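Local coordinates for Rho GTPase-activating protein 15 (Homo sapiens, PDB 3BYI) that activates GTP hydrolysis by Rho-type GTPases such as RAC1, converting them to the inactive GDP-bound state, through the RhoGAP domain described here, at residues L107-F112 against Q137-P142; K148-H153 against P177-A182. All coordinates share one frame; numbering follows the deposited sequence.

Contact 1: residues L107-F112 against Q137-P142; sequences LFPYSF and QKLPPP
L139 offers one methyl group to both a proline and an aromatic ring, a compact example of how a short interhelical linker can be packed. CB leaves the backbone alongside the facing segment, and with CG anti to the carbonyl carbon (chi1 -71°) the branch beyond it closes on P109 and F112. L139 CG makes the first contact, 4.0 Å from F112 CE2. Beyond it, L139 CD2 sits almost exactly over the middle of the F112 ring, 3.7 Å from the centroid and 6° off the ring normal, which makes a CH-pi contact. The same methyl presses on P109, where the L139 CD2 to P109 CD separation of 3.3 Å is tighter than usual for two carbons. A backbone bond from F112 N to P109 O ties these two partners together. At the edge of the ring, F112 CZ comes within 3.5 Å of K138 O; separately, F112 CE2 touches K138 CB at 3.8 Å. Were F112 cut back to an alanine, the L139 methyl is likely to lose the aromatic face it rests on, with a gap opening beside K138 CB. The contact thus joins the start of helix 110-120 to the linker between helices 125-138 and 141-159; L139 also touches M147 of the latter, and P140 touches H25 of helix 24-31.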
ATOM      1  N   LEU A 107       0.911   3.365  -6.348  1.00 45.42           N
ATOM      2  CA  LEU A 107       2.248   3.552  -5.779  1.00 43.87           C
ATOM      3  C   LEU A 107       3.337   3.366  -6.839  1.00 44.54           C
ATOM      4  O   LEU A 107       4.319   4.103  -6.871  1.00 45.47           O
ATOM      5  CB  LEU A 107       2.487   2.589  -4.614  1.00 44.02           C
ATOM      6  CG  LEU A 107       3.801   2.721  -3.808  1.00 46.36           C
ATOM      7  CD1 LEU A 107       3.963   4.112  -3.236  1.00 39.81           C
ATOM      8  CD2 LEU A 107       3.893   1.641  -2.688  1.00 34.67           C
ATOM      9  N   PHE A 108       3.150   2.357  -7.675  1.00 43.06           N
ATOM     10  CA  PHE A 108       4.007   2.126  -8.822  1.00 43.74           C
ATOM     11  C   PHE A 108       3.428   2.948  -9.963  1.00 44.29           C
ATOM     12  O   PHE A 108       2.351   2.580 -10.494  1.00 45.68           O
ATOM     13  CB  PHE A 108       3.976   0.635  -9.199  1.00 42.17           C
ATOM     14  CG  PHE A 108       4.744  -0.242  -8.259  1.00 41.81           C
ATOM     15  CD1 PHE A 108       4.257  -0.522  -6.978  1.00 41.23           C
ATOM     16  CD2 PHE A 108       5.943  -0.792  -8.647  1.00 41.75           C
ATOM     17  CE1 PHE A 108       4.957  -1.329  -6.112  1.00 39.03           C
ATOM     18  CE2 PHE A 108       6.661  -1.586  -7.782  1.00 41.52           C
ATOM     19  CZ  PHE A 108       6.166  -1.870  -6.518  1.00 45.19           C
ATOM     20  N   PRO A 109       4.098   4.060 -10.347  1.00 43.24           N
ATOM     21  CA  PRO A 109       3.469   4.862 -11.371  1.00 45.11           C
ATOM     22  C   PRO A 109       3.277   4.109 -12.688  1.00 47.29           C
ATOM     23  O   PRO A 109       4.115   3.295 -13.098  1.00 47.22           O
ATOM     24  CB  PRO A 109       4.425   6.065 -11.531  1.00 44.52           C
ATOM     25  CG  PRO A 109       5.249   6.073 -10.238  1.00 43.23           C
ATOM     26  CD  PRO A 109       5.396   4.632  -9.929  1.00 42.33           C
ATOM     27  N   TYR A 110       2.151   4.399 -13.320  1.00 50.08           N
ATOM     28  CA  TYR A 110       1.825   3.918 -14.652  1.00 53.49           C
ATOM     29  C   TYR A 110       2.980   4.150 -15.654  1.00 50.36           C
ATOM     30  O   TYR A 110       3.261   3.287 -16.491  1.00 51.69           O
ATOM     31  CB  TYR A 110       0.579   4.667 -15.192  1.00 57.74           C
ATOM     32  CG  TYR A 110      -0.748   4.559 -14.432  1.00 58.08           C
ATOM     33  CD1 TYR A 110      -1.375   3.330 -14.251  1.00 62.10           C
ATOM     34  CD2 TYR A 110      -1.412   5.723 -13.971  1.00 63.42           C
ATOM     35  CE1 TYR A 110      -2.609   3.229 -13.591  1.00 68.09           C
ATOM     36  CE2 TYR A 110      -2.663   5.647 -13.313  1.00 62.64           C
ATOM     37  CZ  TYR A 110      -3.253   4.388 -13.121  1.00 69.62           C
ATOM     38  OH  TYR A 110      -4.470   4.285 -12.441  1.00 66.06           O
ATOM     39  N   SER A 111       3.624   5.321 -15.604  1.00 47.81           N
ATOM     40  CA  SER A 111       4.762   5.579 -16.518  1.00 46.97           C
ATOM     41  C   SER A 111       5.907   4.564 -16.321  1.00 49.55           C
ATOM     42  O   SER A 111       6.617   4.241 -17.269  1.00 54.09           O
ATOM     43  CB  SER A 111       5.278   7.009 -16.399  1.00 45.77           C
ATOM     44  OG  SER A 111       5.666   7.353 -15.091  1.00 48.41           O
ATOM     45  N   PHE A 112       6.052   4.020 -15.110  1.00 48.65           N
ATOM     46  CA  PHE A 112       7.080   3.028 -14.839  1.00 46.87           C
ATOM     47  C   PHE A 112       6.696   1.573 -15.154  1.00 46.42           C
ATOM     48  O   PHE A 112       7.568   0.712 -15.260  1.00 46.84           O
ATOM     49  CB  PHE A 112       7.507   3.117 -13.380  1.00 46.78           C
ATOM     50  CG  PHE A 112       8.414   4.263 -13.082  1.00 46.56           C
ATOM     51  CD1 PHE A 112       7.948   5.575 -13.134  1.00 53.95           C
ATOM     52  CD2 PHE A 112       9.733   4.035 -12.708  1.00 50.14           C
ATOM     53  CE1 PHE A 112       8.798   6.647 -12.837  1.00 47.74           C
ATOM     54  CE2 PHE A 112      10.585   5.086 -12.429  1.00 48.26           C
ATOM     55  CZ  PHE A 112      10.122   6.395 -12.487  1.00 44.46           C
ATOM     56  N   GLN A 137      15.312   3.851  -7.939  1.00 45.00           N
ATOM     57  CA  GLN A 137      16.120   5.085  -7.872  1.00 46.26           C
ATOM     58  C   GLN A 137      15.628   6.180  -8.827  1.00 43.89           C
ATOM     59  O   GLN A 137      15.954   7.342  -8.642  1.00 44.80           O
ATOM     60  CB  GLN A 137      17.617   4.777  -8.102  1.00 46.86           C
ATOM     61  CG  GLN A 137      18.296   4.096  -6.880  1.00 52.52           C
ATOM     62  CD  GLN A 137      19.614   3.347  -7.195  1.00 53.28           C
ATOM     63  OE1 GLN A 137      19.958   3.093  -8.360  1.00 63.36           O
ATOM     64  NE2 GLN A 137      20.342   2.967  -6.135  1.00 54.79           N
ATOM     65  N   LYS A 138      14.858   5.827  -9.849  1.00 43.72           N
ATOM     66  CA  LYS A 138      14.288   6.851 -10.717  1.00 45.28           C
ATOM     67  C   LYS A 138      12.935   7.383 -10.220  1.00 43.82           C
ATOM     68  O   LYS A 138      12.447   8.362 -10.736  1.00 43.54           O
ATOM     69  CB  LYS A 138      14.180   6.371 -12.166  1.00 43.75           C
ATOM     70  CG  LYS A 138      15.521   6.016 -12.822  1.00 46.20           C
ATOM     71  CD  LYS A 138      15.316   5.341 -14.198  1.00 47.09           C
ATOM     72  CE  LYS A 138      16.618   4.768 -14.771  1.00 47.87           C
ATOM     73  NZ  LYS A 138      17.024   3.459 -14.126  1.00 51.72           N
ATOM     74  N   LEU A 139      12.337   6.754  -9.217  1.00 43.66           N
ATOM     75  CA  LEU A 139      11.002   7.173  -8.765  1.00 43.46           C
ATOM     76  C   LEU A 139      10.975   8.516  -8.028  1.00 43.65           C
ATOM     77  O   LEU A 139      11.988   8.960  -7.482  1.00 44.41           O
ATOM     78  CB  LEU A 139      10.405   6.132  -7.851  1.00 41.88           C
ATOM     79  CG  LEU A 139       9.956   4.814  -8.439  1.00 44.51           C
ATOM     80  CD1 LEU A 139       9.902   3.802  -7.305  1.00 37.83           C
ATOM     81  CD2 LEU A 139       8.607   4.957  -9.155  1.00 39.54           C
ATOM     82  N   PRO A 140       9.802   9.164  -7.984  1.00 44.01           N
ATOM     83  CA  PRO A 140       9.717  10.349  -7.156  1.00 44.16           C
ATOM     84  C   PRO A 140       9.895   9.919  -5.691  1.00 43.20           C
ATOM     85  O   PRO A 140       9.423   8.848  -5.291  1.00 41.17           O
ATOM     86  CB  PRO A 140       8.301  10.865  -7.421  1.00 44.98           C
ATOM     87  CG  PRO A 140       7.838  10.164  -8.629  1.00 42.16           C
ATOM     88  CD  PRO A 140       8.511   8.856  -8.616  1.00 44.58           C
ATOM     89  N   PRO A 141      10.609  10.714  -4.899  1.00 42.10           N
ATOM     90  CA  PRO A 141      10.917  10.216  -3.545  1.00 43.67           C
ATOM     91  C   PRO A 141       9.719   9.702  -2.711  1.00 42.25           C
ATOM     92  O   PRO A 141       9.886   8.767  -1.944  1.00 43.61           O
ATOM     93  CB  PRO A 141      11.586  11.423  -2.865  1.00 41.99           C
ATOM     94  CG  PRO A 141      12.094  12.263  -4.006  1.00 42.68           C
ATOM     95  CD  PRO A 141      11.175  12.048  -5.156  1.00 43.87           C
ATOM     96  N   PRO A 142       8.535  10.332  -2.826  1.00 42.43           N
ATOM     97  CA  PRO A 142       7.425   9.728  -2.094  1.00 43.33           C
ATOM     98  C   PRO A 142       7.108   8.302  -2.481  1.00 43.01           C
ATOM     99  O   PRO A 142       6.721   7.524  -1.623  1.00 43.99           O
ATOM    100  CB  PRO A 142       6.240  10.665  -2.400  1.00 45.08           C
ATOM    101  CG  PRO A 142       6.870  11.951  -2.808  1.00 40.09           C
ATOM    102  CD  PRO A 142       8.129  11.577  -3.505  1.00 40.74           C
TER

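Contact 2: residues K148-H153 against P177-A182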
ATOM      1  N   LYS A 148       9.777   1.574   0.203  1.00 44.87           N
ATOM      2  CA  LYS A 148      10.758   1.053   1.164  1.00 45.48           C
ATOM      3  C   LYS A 148      10.124   0.753   2.519  1.00 44.94           C
ATOM      4  O   LYS A 148      10.311  -0.320   3.076  1.00 45.53           O
ATOM      5  CB  LYS A 148      11.905   2.025   1.346  1.00 47.02           C
ATOM      6  CG  LYS A 148      13.062   1.446   2.146  1.00 43.12           C
ATOM      7  CD  LYS A 148      14.188   2.419   2.301  1.00 48.24           C
ATOM      8  CE  LYS A 148      15.370   1.782   3.065  1.00 52.78           C
ATOM      9  NZ  LYS A 148      16.659   2.445   2.650  1.00 52.76           N
ATOM     10  N   VAL A 149       9.365   1.707   3.041  1.00 44.59           N
ATOM     11  CA  VAL A 149       8.701   1.535   4.324  1.00 43.81           C
ATOM     12  C   VAL A 149       7.685   0.349   4.264  1.00 44.60           C
ATOM     13  O   VAL A 149       7.678  -0.510   5.148  1.00 46.55           O
ATOM     14  CB  VAL A 149       8.064   2.892   4.788  1.00 43.27           C
ATOM     15  CG1 VAL A 149       7.036   2.699   5.856  1.00 45.34           C
ATOM     16  CG2 VAL A 149       9.142   3.877   5.279  1.00 43.05           C
ATOM     17  N   LEU A 150       6.844   0.294   3.235  1.00 45.00           N
ATOM     18  CA  LEU A 150       5.850  -0.766   3.144  1.00 44.60           C
ATOM     19  C   LEU A 150       6.498  -2.153   2.929  1.00 43.48           C
ATOM     20  O   LEU A 150       6.226  -3.081   3.652  1.00 46.19           O
ATOM     21  CB  LEU A 150       4.824  -0.453   2.053  1.00 45.20           C
ATOM     22  CG  LEU A 150       3.755  -1.520   1.810  1.00 45.49           C
ATOM     23  CD1 LEU A 150       2.795  -1.686   2.981  1.00 37.99           C
ATOM     24  CD2 LEU A 150       3.039  -1.185   0.549  1.00 36.31           C
ATOM     25  N   PHE A 151       7.355  -2.300   1.933  1.00 45.47           N
ATOM     26  CA  PHE A 151       8.015  -3.585   1.718  1.00 44.51           C
ATOM     27  C   PHE A 151       8.905  -4.017   2.898  1.00 43.69           C
ATOM     28  O   PHE A 151       8.981  -5.188   3.215  1.00 43.44           O
ATOM     29  CB  PHE A 151       8.775  -3.580   0.393  1.00 46.04           C
ATOM     30  CG  PHE A 151       7.857  -3.633  -0.795  1.00 47.02           C
ATOM     31  CD1 PHE A 151       7.726  -2.550  -1.651  1.00 48.21           C
ATOM     32  CD2 PHE A 151       7.098  -4.765  -1.026  1.00 48.86           C
ATOM     33  CE1 PHE A 151       6.862  -2.595  -2.724  1.00 46.05           C
ATOM     34  CE2 PHE A 151       6.217  -4.821  -2.083  1.00 52.42           C
ATOM     35  CZ  PHE A 151       6.098  -3.727  -2.935  1.00 44.11           C
ATOM     36  N   GLY A 152       9.567  -3.066   3.536  1.00 41.38           N
ATOM     37  CA  GLY A 152      10.386  -3.351   4.721  1.00 42.46           C
ATOM     38  C   GLY A 152       9.520  -3.948   5.822  1.00 44.58           C
ATOM     39  O   GLY A 152       9.892  -4.915   6.443  1.00 44.02           O
ATOM     40  N   HIS A 153       8.349  -3.351   6.036  1.00 44.09           N
ATOM     41  CA  HIS A 153       7.339  -3.883   6.945  1.00 44.38           C
ATOM     42  C   HIS A 153       6.892  -5.292   6.575  1.00 44.08           C
ATOM     43  O   HIS A 153       6.705  -6.162   7.439  1.00 41.94           O
ATOM     44  CB  HIS A 153       6.115  -2.941   6.920  1.00 45.67           C
ATOM     45  CG  HIS A 153       4.891  -3.494   7.591  1.00 45.05           C
ATOM     46  ND1 HIS A 153       4.846  -3.813   8.935  1.00 49.21           N
ATOM     47  CD2 HIS A 153       3.666  -3.768   7.106  1.00 39.69           C
ATOM     48  CE1 HIS A 153       3.637  -4.254   9.244  1.00 41.43           C
ATOM     49  NE2 HIS A 153       2.903  -4.246   8.148  1.00 42.82           N
ATOM     50  N   PRO A 177      -2.070  -6.219  -7.116  1.00 46.48           N
ATOM     51  CA  PRO A 177      -3.158  -5.364  -7.563  1.00 48.09           C
ATOM     52  C   PRO A 177      -3.272  -4.043  -6.782  1.00 47.26           C
ATOM     53  O   PRO A 177      -3.661  -3.047  -7.360  1.00 48.55           O
ATOM     54  CB  PRO A 177      -4.405  -6.237  -7.326  1.00 47.92           C
ATOM     55  CG  PRO A 177      -3.909  -7.617  -7.193  1.00 47.50           C
ATOM     56  CD  PRO A 177      -2.541  -7.529  -6.644  1.00 46.29           C
ATOM     57  N   THR A 178      -2.964  -4.071  -5.485  1.00 46.93           N
ATOM     58  CA  THR A 178      -3.090  -2.907  -4.607  1.00 47.50           C
ATOM     59  C   THR A 178      -2.083  -1.792  -4.978  1.00 45.62           C
ATOM     60  O   THR A 178      -2.419  -0.624  -4.924  1.00 45.51           O
ATOM     61  CB  THR A 178      -2.943  -3.384  -3.098  1.00 49.93           C
ATOM     62  OG1 THR A 178      -4.090  -4.166  -2.721  1.00 46.55           O
ATOM     63  CG2 THR A 178      -2.820  -2.263  -2.130  1.00 41.77           C
ATOM     64  N   LEU A 179      -0.875  -2.181  -5.374  1.00 45.94           N
ATOM     65  CA  LEU A 179       0.238  -1.249  -5.544  1.00 42.17           C
ATOM     66  C   LEU A 179       0.564  -0.936  -7.004  1.00 43.51           C
ATOM     67  O   LEU A 179       1.128   0.117  -7.303  1.00 43.50           O
ATOM     68  CB  LEU A 179       1.467  -1.802  -4.804  1.00 45.85           C
ATOM     69  CG  LEU A 179       1.287  -2.078  -3.285  1.00 41.82           C
ATOM     70  CD1 LEU A 179       2.526  -2.606  -2.730  1.00 43.22           C
ATOM     71  CD2 LEU A 179       0.929  -0.850  -2.520  1.00 35.08           C
ATOM     72  N   LEU A 180       0.216  -1.847  -7.912  1.00 44.04           N
ATOM     73  CA  LEU A 180       0.500  -1.679  -9.337  1.00 44.92           C
ATOM     74  C   LEU A 180      -0.768  -1.498 -10.192  1.00 46.17           C
ATOM     75  O   LEU A 180      -0.741  -0.830 -11.244  1.00 46.49           O
ATOM     76  CB  LEU A 180       1.316  -2.861  -9.843  1.00 46.56           C
ATOM     77  CG  LEU A 180       2.741  -2.957  -9.277  1.00 47.16           C
ATOM     78  CD1 LEU A 180       2.982  -4.054  -8.205  1.00 37.58           C
ATOM     79  CD2 LEU A 180       3.683  -3.136 -10.422  1.00 35.73           C
ATOM     80  N   ARG A 181      -1.886  -2.073  -9.760  1.00 49.65           N
ATOM     81  CA  ARG A 181      -3.181  -1.774 -10.419  1.00 53.47           C
ATOM     82  C   ARG A 181      -3.116  -1.949 -11.946  1.00 52.67           C
ATOM     83  O   ARG A 181      -3.672  -1.165 -12.701  1.00 53.07           O
ATOM     84  CB  ARG A 181      -3.609  -0.335 -10.076  1.00 53.09           C
ATOM     85  CG  ARG A 181      -5.087   0.016 -10.272  1.00 56.78           C
ATOM     86  CD  ARG A 181      -5.319   1.515 -10.007  1.00 49.56           C
ATOM     87  NE  ARG A 181      -5.092   1.862  -8.615  1.00 45.40           N
ATOM     88  CZ  ARG A 181      -5.099   3.095  -8.116  1.00 47.39           C
ATOM     89  NH1 ARG A 181      -5.339   4.140  -8.901  1.00 45.40           N
ATOM     90  NH2 ARG A 181      -4.870   3.274  -6.813  1.00 47.18           N
ATOM     91  N   ALA A 182      -2.457  -3.020 -12.380  1.00 57.72           N
ATOM     92  CA  ALA A 182      -2.112  -3.219 -13.796  1.00 57.32           C
ATOM     93  C   ALA A 182      -3.097  -4.082 -14.564  1.00 54.33           C
ATOM     94  O   ALA A 182      -2.916  -4.276 -15.760  1.00 51.85           O
ATOM     95  CB  ALA A 182      -0.693  -3.805 -13.911  1.00 57.56           C
TER
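L179 meets L150 and F151, consecutive residues of one helix, and illustrates how a single leucine can bridge two helices whose backbones stay well apart. Its nearest CA across the contact, that of L150, is 10.4 Å from the CA of L179, so side chains alone span the interval. The two leucines approach tip to tip: L150 CD2 lies 3.6 Å from L179 CD1 and 3.7 Å from L179 CD2, so that one methyl faces both branches of the fork. L150 extends this far because its CG stands anti to the backbone N (chi1 177°), which carries the branch out from its helix. F151 and L179 come from opposite directions, and F151 CZ ends 3.7 Å from L179 CD1. No hydrogen bond crosses the contact; all three side chains are buried and the interaction is purely apolar.

Helical backbone bonds, G152 N to K148 O and H153 N to V149 O, span L150 and F151 and keep the backbone beneath them helical. On the partner side, the backbone of L179 is hydrogen-bonded to that of F108, whose side chain is also packed against by F151 and L179. The contact itself is plain core packing away from the predicted arginine finger, R58. It pins helix 141-159 to the C-terminal part of helix 168-180, with F100 of helix 89-102 against both leucines and M203 of helix 189-205 against F151.

Contact 2 lies near the middle of the domain, its centre about 5 Å from that of the chain, whereas contact 1 is farther out, its centre at about 14 Å, and only partly buried. The chemistry follows the location: contact 2 has only aliphatic and aromatic carbon meeting, while contact 1 adds a carbonyl oxygen at a ring edge and the base of an exposed lysine side chain. Segment 137-142 runs into the start of helix 141-159, though its touching residues precede it; contact 2 uses the helix farther along. They also touch directly: F108 N lies 3.0 Å from L179 O, a probable hydrogen bond, and F108 CG packs 3.5 Å from L180 CG. The segment 107-112 therefore connects the peripheral packing to the core.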